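Local coordinates for protein dTDP-4-dehydrorhamnose reductase (Bacillus anthracis, PDB 3SC6) that catalyses the NADP(H)-dependent interconversion of dTDP-4-dehydro-6-deoxy-L-mannose and dTDP-6-deoxy-L-mannose (dTDP-rhamnose), a step of rhamnose biosynthesis, at residues Lys19-Gln22 and Glu23-Pro27; Arg76-Ala79 and Tyr80-Ala84; Phe257-Asn260 and Met261-Leu264. All coordinates share one frame; numbering follows the deposited sequence.

Interaction 1 of 3, residues Lys19-Gln22 and Glu23-Pro27; sequences KQLQ and EELNP
Leu21 O receives Glu24 N at 3.0 Å and, more distantly, Leu25 N, two weak bonds with which helix 16-24 runs out before Leu25 leaves helical geometry. One residue earlier, Gln20 O is likewise reached weakly by both Glu23 N and Glu24 N. The side chains add a bond of their own: Gln20 NE2 donates to Glu24 OE2 at 2.9 Å and 158°. Gln20 reaches it through an extended chain whose CG lies anti to the backbone N (chi1 -178°). OE2 lies close to the plane of the Gln20 amide, whereas NE2 meets the syn side of OE2 from 34° out of the carboxylate plane. The long amide and the acid suit an i to i+4 pair, and both have second partners: Gln20 OE1 accepts from Lys159 N, and Glu24 OE1 from Asn195 ND2. Glu23 rests CG 3.6 Å from Lys19 O and hydrogen-bonds Tyr160 through OE1. Leu21 CD1 lies 3.9 Å from Leu25 CD2, apolar branches fit for a buried face. The helix is the crossover between strands 6-11 and 30-35; its two leucines pack on strand 6-11 and on the neighbouring strand 59-62, while Gln20 and Glu24 touch helix 191-202.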
loop_
_atom_site.group_PDB
_atom_site.type_symbol
_atom_site.label_atom_id
_atom_site.label_comp_id
_atom_site.label_asym_id
_atom_site.label_seq_id
_atom_site.Cartn_x
_atom_site.Cartn_y
_atom_site.Cartn_z
ATOM N N LYS A 19 8.009 -4.094 -7.464
ATOM C CA LYS A 19 8.154 -4.539 -8.839
ATOM C C LYS A 19 7.846 -3.415 -9.834
ATOM O O LYS A 19 8.552 -3.256 -10.831
ATOM C CB LYS A 19 7.215 -5.727 -9.084
ATOM C CG LYS A 19 7.257 -6.342 -10.484
ATOM C CD LYS A 19 8.611 -6.942 -10.823
ATOM C CE LYS A 19 8.609 -7.542 -12.232
ATOM N NZ LYS A 19 7.588 -8.616 -12.396
ATOM N N GLN A 20 6.809 -2.629 -9.547
ATOM C CA GLN A 20 6.408 -1.531 -10.433
ATOM C C GLN A 20 7.044 -0.178 -10.086
ATOM O O GLN A 20 7.224 0.662 -10.962
ATOM C CB GLN A 20 4.880 -1.443 -10.480
ATOM C CG GLN A 20 4.324 -0.374 -11.408
ATOM C CD GLN A 20 2.808 -0.417 -11.492
ATOM O OE1 GLN A 20 2.168 -1.300 -10.920
ATOM N NE2 GLN A 20 2.228 0.522 -12.230
ATOM N N LEU A 21 7.374 0.032 -8.816
ATOM C CA LEU A 21 7.998 1.281 -8.378
ATOM C C LEU A 21 9.396 1.348 -8.979
ATOM O O LEU A 21 9.842 2.393 -9.449
ATOM C CB LEU A 21 8.078 1.335 -6.853
ATOM C CG LEU A 21 8.732 2.576 -6.242
ATOM C CD1 LEU A 21 8.023 3.849 -6.685
ATOM C CD2 LEU A 21 8.744 2.461 -4.724
ATOM N N GLN A 22 10.073 0.207 -8.949
ATOM C CA GLN A 22 11.417 0.054 -9.484
ATOM C C GLN A 22 11.519 0.513 -10.944
ATOM O O GLN A 22 12.565 0.990 -11.378
ATOM C CB GLN A 22 11.801 -1.423 -9.391
ATOM C CG GLN A 22 13.138 -1.801 -9.995
ATOM C CD GLN A 22 13.403 -3.295 -9.882
ATOM O OE1 GLN A 22 12.655 -4.022 -9.223
ATOM N NE2 GLN A 22 14.473 -3.759 -10.523
ATOM N N GLU A 23 10.431 0.363 -11.691
ATOM C CA GLU A 23 10.397 0.753 -13.098
ATOM C C GLU A 23 9.954 2.189 -13.336
ATOM O O GLU A 23 10.257 2.763 -14.375
ATOM C CB GLU A 23 9.423 -0.149 -13.859
ATOM C CG GLU A 23 9.759 -1.627 -13.840
ATOM C CD GLU A 23 8.730 -2.462 -14.583
ATOM O OE1 GLU A 23 7.734 -1.882 -15.070
ATOM O OE2 GLU A 23 8.908 -3.697 -14.671
ATOM N N GLU A 24 9.232 2.766 -12.381
ATOM C CA GLU A 24 8.739 4.137 -12.530
ATOM C C GLU A 24 9.636 5.259 -11.986
ATOM O O GLU A 24 9.368 6.436 -12.234
ATOM C CB GLU A 24 7.310 4.228 -11.994
ATOM C CG GLU A 24 6.365 3.304 -12.767
ATOM C CD GLU A 24 4.936 3.351 -12.279
ATOM O OE1 GLU A 24 4.652 4.106 -11.323
ATOM O OE2 GLU A 24 4.095 2.630 -12.862
ATOM N N LEU A 25 10.683 4.911 -11.243
ATOM C CA LEU A 25 11.594 5.927 -10.720
ATOM C C LEU A 25 12.580 6.213 -11.844
ATOM O O LEU A 25 13.189 5.290 -12.385
ATOM C CB LEU A 25 12.327 5.453 -9.468
ATOM C CG LEU A 25 11.458 5.159 -8.250
ATOM C CD1 LEU A 25 12.315 4.635 -7.107
ATOM C CD2 LEU A 25 10.701 6.411 -7.825
ATOM N N ASN A 26 12.724 7.487 -12.200
ATOM C CA ASN A 26 13.627 7.889 -13.275
ATOM C C ASN A 26 15.066 7.442 -12.991
ATOM O O ASN A 26 15.690 7.920 -12.044
ATOM C CB ASN A 26 13.557 9.409 -13.473
ATOM C CG ASN A 26 14.388 9.892 -14.648
ATOM O OD1 ASN A 26 14.990 9.101 -15.371
ATOM N ND2 ASN A 26 14.402 11.201 -14.856
ATOM N N PRO A 27 15.597 6.519 -13.817
ATOM C CA PRO A 27 16.964 6.021 -13.628
ATOM C C PRO A 27 18.052 7.066 -13.873
ATOM O O PRO A 27 19.170 6.895 -13.397
ATOM C CB PRO A 27 17.071 4.875 -14.639
ATOM C CG PRO A 27 16.041 5.163 -15.664
ATOM C CD PRO A 27 14.929 5.878 -14.966
#

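Interaction 2 of 3, residues Arg76-Ala79 and Tyr80-Ala84; sequences RDLA and YVINA
Arg76 O and Asp77 O accept the amides of Tyr80 and Val81 in the regular i to i+4 pattern of an alpha helix. The bond from Tyr80 N to Arg76 O is 3.1 Å long, that from Val81 N to Asp77 O 2.8 Å and nearly straight, at 171°. The next one, from Ile82 N to Leu78 O, is stretched to 3.4 Å and weak, whereas Asn83 N reaches Ala79 O at 3.0 Å. The backbone widens into a pi-type turn at residues 81-84.

This is the first part of helix 76-97, a long helix of the NADP-binding Rossmann fold. Within it Ile82 belongs to the cofactor pocket and touches the dinucleotide, a fitting place for a branched aliphatic residue.

Apolar contact joins Leu78 and Ile82, which lie side by side and point the same way, Leu78 CD1 standing 4.2 Å from Ile82 CG1. With CG1 anti to the carbonyl carbon (chi1 -60°), Ile82 also brings that methylene to 3.4 Å from Leu78 O. Further round, Tyr80 brings the edge of its ring to the backbone: CD2 is 3.4 Å from Arg76 O, which lies near the ring plane. The tyrosine also packs on Ala132 of helix 129-144, and the small Ala79 lets Ile129 of the same helix come close.

Among the polar side chains, Asn83 is bonded at both ends of its amide. Its CB lies 3.2 Å from Ala79 O, while the amide bonds two partners outside this turn: OD1 accepts from Tyr66 N and ND2 bonds Ser133 OG. A short amide with one acceptor and one donor suits this buried position between the loop that carries Tyr66 and helix 129-144.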
loop_
_atom_site.group_PDB
_atom_site.type_symbol
_atom_site.label_atom_id
_atom_site.label_comp_id
_atom_site.label_asym_id
_atom_site.label_seq_id
_atom_site.Cartn_x
_atom_site.Cartn_y
_atom_site.Cartn_z
ATOM N N ARG A 76 0.275 -14.492 14.395
ATOM C CA ARG A 76 0.494 -13.158 14.951
ATOM C C ARG A 76 1.965 -12.775 15.126
ATOM O O ARG A 76 2.360 -11.684 14.728
ATOM C CB ARG A 76 -0.285 -12.999 16.261
ATOM C CG ARG A 76 -1.792 -13.175 16.070
ATOM C CD ARG A 76 -2.585 -12.962 17.354
ATOM N NE ARG A 76 -4.023 -13.130 17.128
ATOM C CZ ARG A 76 -4.966 -12.966 18.056
ATOM N NH1 ARG A 76 -4.641 -12.608 19.295
ATOM N NH2 ARG A 76 -6.245 -13.147 17.741
ATOM N N ASP A 77 2.773 -13.647 15.722
ATOM C CA ASP A 77 4.188 -13.320 15.903
ATOM C C ASP A 77 4.836 -13.012 14.564
ATOM O O ASP A 77 5.623 -12.077 14.453
ATOM C CB ASP A 77 4.959 -14.440 16.616
ATOM C CG ASP A 77 4.508 -14.647 18.052
ATOM O OD1 ASP A 77 3.615 -13.911 18.518
ATOM O OD2 ASP A 77 5.070 -15.533 18.728
ATOM N N LEU A 78 4.482 -13.790 13.546
ATOM C CA LEU A 78 5.033 -13.605 12.207
ATOM C C LEU A 78 4.579 -12.280 11.580
ATOM O O LEU A 78 5.294 -11.710 10.768
ATOM C CB LEU A 78 4.651 -14.786 11.311
ATOM C CG LEU A 78 5.193 -14.784 9.879
ATOM C CD1 LEU A 78 6.716 -14.711 9.881
ATOM C CD2 LEU A 78 4.718 -16.022 9.133
ATOM N N ALA A 79 3.393 -11.805 11.954
ATOM C CA ALA A 79 2.865 -10.545 11.429
ATOM C C ALA A 79 3.691 -9.408 12.007
ATOM O O ALA A 79 4.075 -8.477 11.287
ATOM C CB ALA A 79 1.414 -10.381 11.799
ATOM N N TYR A 80 3.939 -9.473 13.313
ATOM C CA TYR A 80 4.741 -8.460 13.996
ATOM C C TYR A 80 6.214 -8.496 13.624
ATOM O O TYR A 80 6.796 -7.458 13.315
ATOM C CB TYR A 80 4.575 -8.516 15.526
ATOM C CG TYR A 80 3.288 -7.907 16.032
ATOM C CD1 TYR A 80 3.270 -6.581 16.445
ATOM C CD2 TYR A 80 2.099 -8.619 16.076
ATOM C CE1 TYR A 80 2.121 -5.981 16.900
ATOM C CE2 TYR A 80 0.926 -8.019 16.539
ATOM C CZ TYR A 80 0.955 -6.694 16.946
ATOM O OH TYR A 80 -0.174 -6.060 17.404
ATOM N N VAL A 81 6.821 -9.676 13.654
ATOM C CA VAL A 81 8.233 -9.791 13.313
ATOM C C VAL A 81 8.520 -9.071 12.005
ATOM O O VAL A 81 9.443 -8.271 11.928
ATOM C CB VAL A 81 8.698 -11.267 13.211
ATOM C CG1 VAL A 81 10.147 -11.340 12.740
ATOM C CG2 VAL A 81 8.537 -11.970 14.543
ATOM N N ILE A 82 7.713 -9.337 10.985
ATOM C CA ILE A 82 7.902 -8.707 9.682
ATOM C C ILE A 82 7.501 -7.242 9.641
ATOM O O ILE A 82 8.322 -6.392 9.344
ATOM C CB ILE A 82 7.105 -9.427 8.564
ATOM C CG1 ILE A 82 7.547 -10.884 8.421
ATOM C CG2 ILE A 82 7.307 -8.710 7.227
ATOM C CD1 ILE A 82 8.991 -11.037 8.053
ATOM N N ASN A 83 6.236 -6.957 9.940
ATOM C CA ASN A 83 5.713 -5.590 9.917
ATOM C C ASN A 83 6.188 -4.622 10.998
ATOM O O ASN A 83 6.416 -3.441 10.709
ATOM C CB ASN A 83 4.179 -5.614 9.898
ATOM C CG ASN A 83 3.614 -6.221 8.620
ATOM O OD1 ASN A 83 4.336 -6.437 7.650
ATOM N ND2 ASN A 83 2.309 -6.456 8.603
ATOM N N ALA A 84 6.322 -5.098 12.229
ATOM C CA ALA A 84 6.763 -4.240 13.326
ATOM C C ALA A 84 8.286 -4.230 13.470
ATOM O O ALA A 84 8.943 -3.224 13.169
ATOM C CB ALA A 84 6.117 -4.684 14.623
#

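Interaction 3 of 3, residues Phe257-Asn260 and Met261-Leu264; sequences FQHN and MLRL
His259 caps the short helix 260-264 by position, and Asn260 is its first residue, opening the single turn that carries Arg263 and Leu264. The turn is closed by Leu264 N, which donates to Asn260 O at 2.6 Å, with an N-H...O angle of 150°. Leu264 also brings CG to 3.3 Å from the same oxygen.

Asn260 and Arg263 run side by side, pointing the same way. The amide and guanidinium planes stand 83° apart, and Asn260 OD1 lies at the edge of the guanidinium, near its plane, 2.7 Å from Arg263 NH1. Arg263 leaves the backbone with CG anti to N and then bends at chi3 (50°), which turns the flat group back toward the asparagine. A short amide three residues before a long, flexible arginine is well matched to such a meeting across one turn. Closer in, Arg263 CB rests 3.4 Å from His259 O, the carbonyl that precedes the helix.

His259 makes a different kind of contact. Its imidazole approaches Leu262 obliquely, ND1 being 4.2 Å from Leu262 CD1, while the polar work of ND1 is to donate to His211 O. An imidazole, with a ring nitrogen able to donate to the His211 carbonyl, suits this junction of loop and helix. Around the helix start, Asn260 packs on Asp119 and Glu120, and Met261 N makes a weak bond to Glu120 OE2. Met261 and Leu262 meet Tyr210 on strand 208-211, and the preceding loop is held by backbone bonds between Gln258 and Tyr118 and by Phe257 against strand 148-157.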
loop_
_atom_site.group_PDB
_atom_site.type_symbol
_atom_site.label_atom_id
_atom_site.label_comp_id
_atom_site.label_asym_id
_atom_site.label_seq_id
_atom_site.Cartn_x
_atom_site.Cartn_y
_atom_site.Cartn_z
ATOM N N PHE A 257 -10.025 7.423 3.291
ATOM C CA PHE A 257 -9.187 8.410 3.951
ATOM C C PHE A 257 -9.579 9.814 3.538
ATOM O O PHE A 257 -10.208 10.021 2.495
ATOM C CB PHE A 257 -7.715 8.315 3.530
ATOM C CG PHE A 257 -7.031 7.033 3.863
ATOM C CD1 PHE A 257 -6.836 6.662 5.178
ATOM C CD2 PHE A 257 -6.427 6.289 2.869
ATOM C CE1 PHE A 257 -6.153 5.506 5.488
ATOM C CE2 PHE A 257 -5.734 5.140 3.172
ATOM C CZ PHE A 257 -5.594 4.750 4.486
ATOM N N GLN A 258 -9.193 10.777 4.373
ATOM C CA GLN A 258 -9.437 12.178 4.102
ATOM C C GLN A 258 -8.030 12.568 3.688
ATOM O O GLN A 258 -7.066 12.203 4.359
ATOM C CB GLN A 258 -9.910 12.966 5.323
ATOM C CG GLN A 258 -11.215 12.471 5.914
ATOM C CD GLN A 258 -11.715 13.329 7.066
ATOM O OE1 GLN A 258 -12.656 12.955 7.758
ATOM N NE2 GLN A 258 -11.085 14.477 7.279
ATOM N N HIS A 259 -7.896 13.273 2.574
ATOM C CA HIS A 259 -6.577 13.666 2.092
ATOM C C HIS A 259 -6.156 15.070 2.537
ATOM O O HIS A 259 -6.037 15.985 1.718
ATOM C CB HIS A 259 -6.555 13.533 0.566
ATOM C CG HIS A 259 -6.938 12.164 0.088
ATOM N ND1 HIS A 259 -6.032 11.132 -0.029
ATOM C CD2 HIS A 259 -8.135 11.656 -0.288
ATOM C CE1 HIS A 259 -6.655 10.048 -0.459
ATOM N NE2 HIS A 259 -7.931 10.340 -0.625
ATOM N N ASN A 260 -5.911 15.223 3.839
ATOM C CA ASN A 260 -5.504 16.509 4.399
ATOM C C ASN A 260 -4.043 16.862 4.127
ATOM O O ASN A 260 -3.766 17.841 3.441
ATOM C CB ASN A 260 -5.767 16.555 5.907
ATOM C CG ASN A 260 -7.237 16.410 6.251
ATOM O OD1 ASN A 260 -8.088 16.282 5.371
ATOM N ND2 ASN A 260 -7.542 16.440 7.541
ATOM N N MET A 261 -3.115 16.075 4.665
ATOM C CA MET A 261 -1.681 16.336 4.467
ATOM C C MET A 261 -1.298 16.690 3.033
ATOM O O MET A 261 -0.526 17.625 2.833
ATOM C CB MET A 261 -0.825 15.189 5.017
ATOM C CG MET A 261 -0.868 15.053 6.546
ATOM S SD MET A 261 -0.107 16.431 7.452
ATOM C CE MET A 261 1.591 16.293 6.893
ATOM N N LEU A 262 -1.802 15.957 2.040
ATOM C CA LEU A 262 -1.477 16.273 0.641
ATOM C C LEU A 262 -1.970 17.670 0.299
ATOM O O LEU A 262 -1.246 18.475 -0.274
ATOM C CB LEU A 262 -2.101 15.273 -0.334
ATOM C CG LEU A 262 -1.624 13.825 -0.313
ATOM C CD1 LEU A 262 -2.463 12.989 -1.267
ATOM C CD2 LEU A 262 -0.144 13.751 -0.677
ATOM N N ARG A 263 -3.216 17.942 0.655
ATOM C CA ARG A 263 -3.833 19.237 0.403
ATOM C C ARG A 263 -3.226 20.364 1.243
ATOM O O ARG A 263 -3.163 21.505 0.790
ATOM C CB ARG A 263 -5.347 19.110 0.583
ATOM C CG ARG A 263 -6.162 20.391 0.537
ATOM C CD ARG A 263 -7.646 20.023 0.547
ATOM N NE ARG A 263 -7.967 19.071 1.617
ATOM C CZ ARG A 263 -8.321 19.392 2.859
ATOM N NH1 ARG A 263 -8.582 18.428 3.738
ATOM N NH2 ARG A 263 -8.412 20.660 3.233
ATOM N N LEU A 264 -2.767 20.045 2.452
ATOM C CA LEU A 264 -2.156 21.053 3.322
ATOM C C LEU A 264 -0.694 21.322 2.934
ATOM O O LEU A 264 -0.119 22.327 3.347
ATOM C CB LEU A 264 -2.229 20.639 4.799
ATOM C CG LEU A 264 -3.605 20.484 5.454
ATOM C CD1 LEU A 264 -3.452 19.961 6.878
ATOM C CD2 LEU A 264 -4.372 21.801 5.442
#

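Overall arrangement
All three are local contacts within continuous stretches of one Rossmann-type chain: a helix end, the early part of a long helix and a helix start. None touches another. The centres of interactions 1 and 2 are about 27 Å apart, with nearest atoms about 15 Å apart; interaction 3 has its centre about 25 Å from that of interaction 1 and about 29 Å from that of interaction 2. Bound NADP gives them a common reference. In interaction 2 the side chain of Ile82 is about 3 Å from the bound NADP. In interaction 1 the Lys19 side chain is about 7 Å from it and about 4 Å from a bound sulfate, probably from the crystallisation liquor, whereas the His259 side chain of interaction 3 stays about 12 Å from NADP.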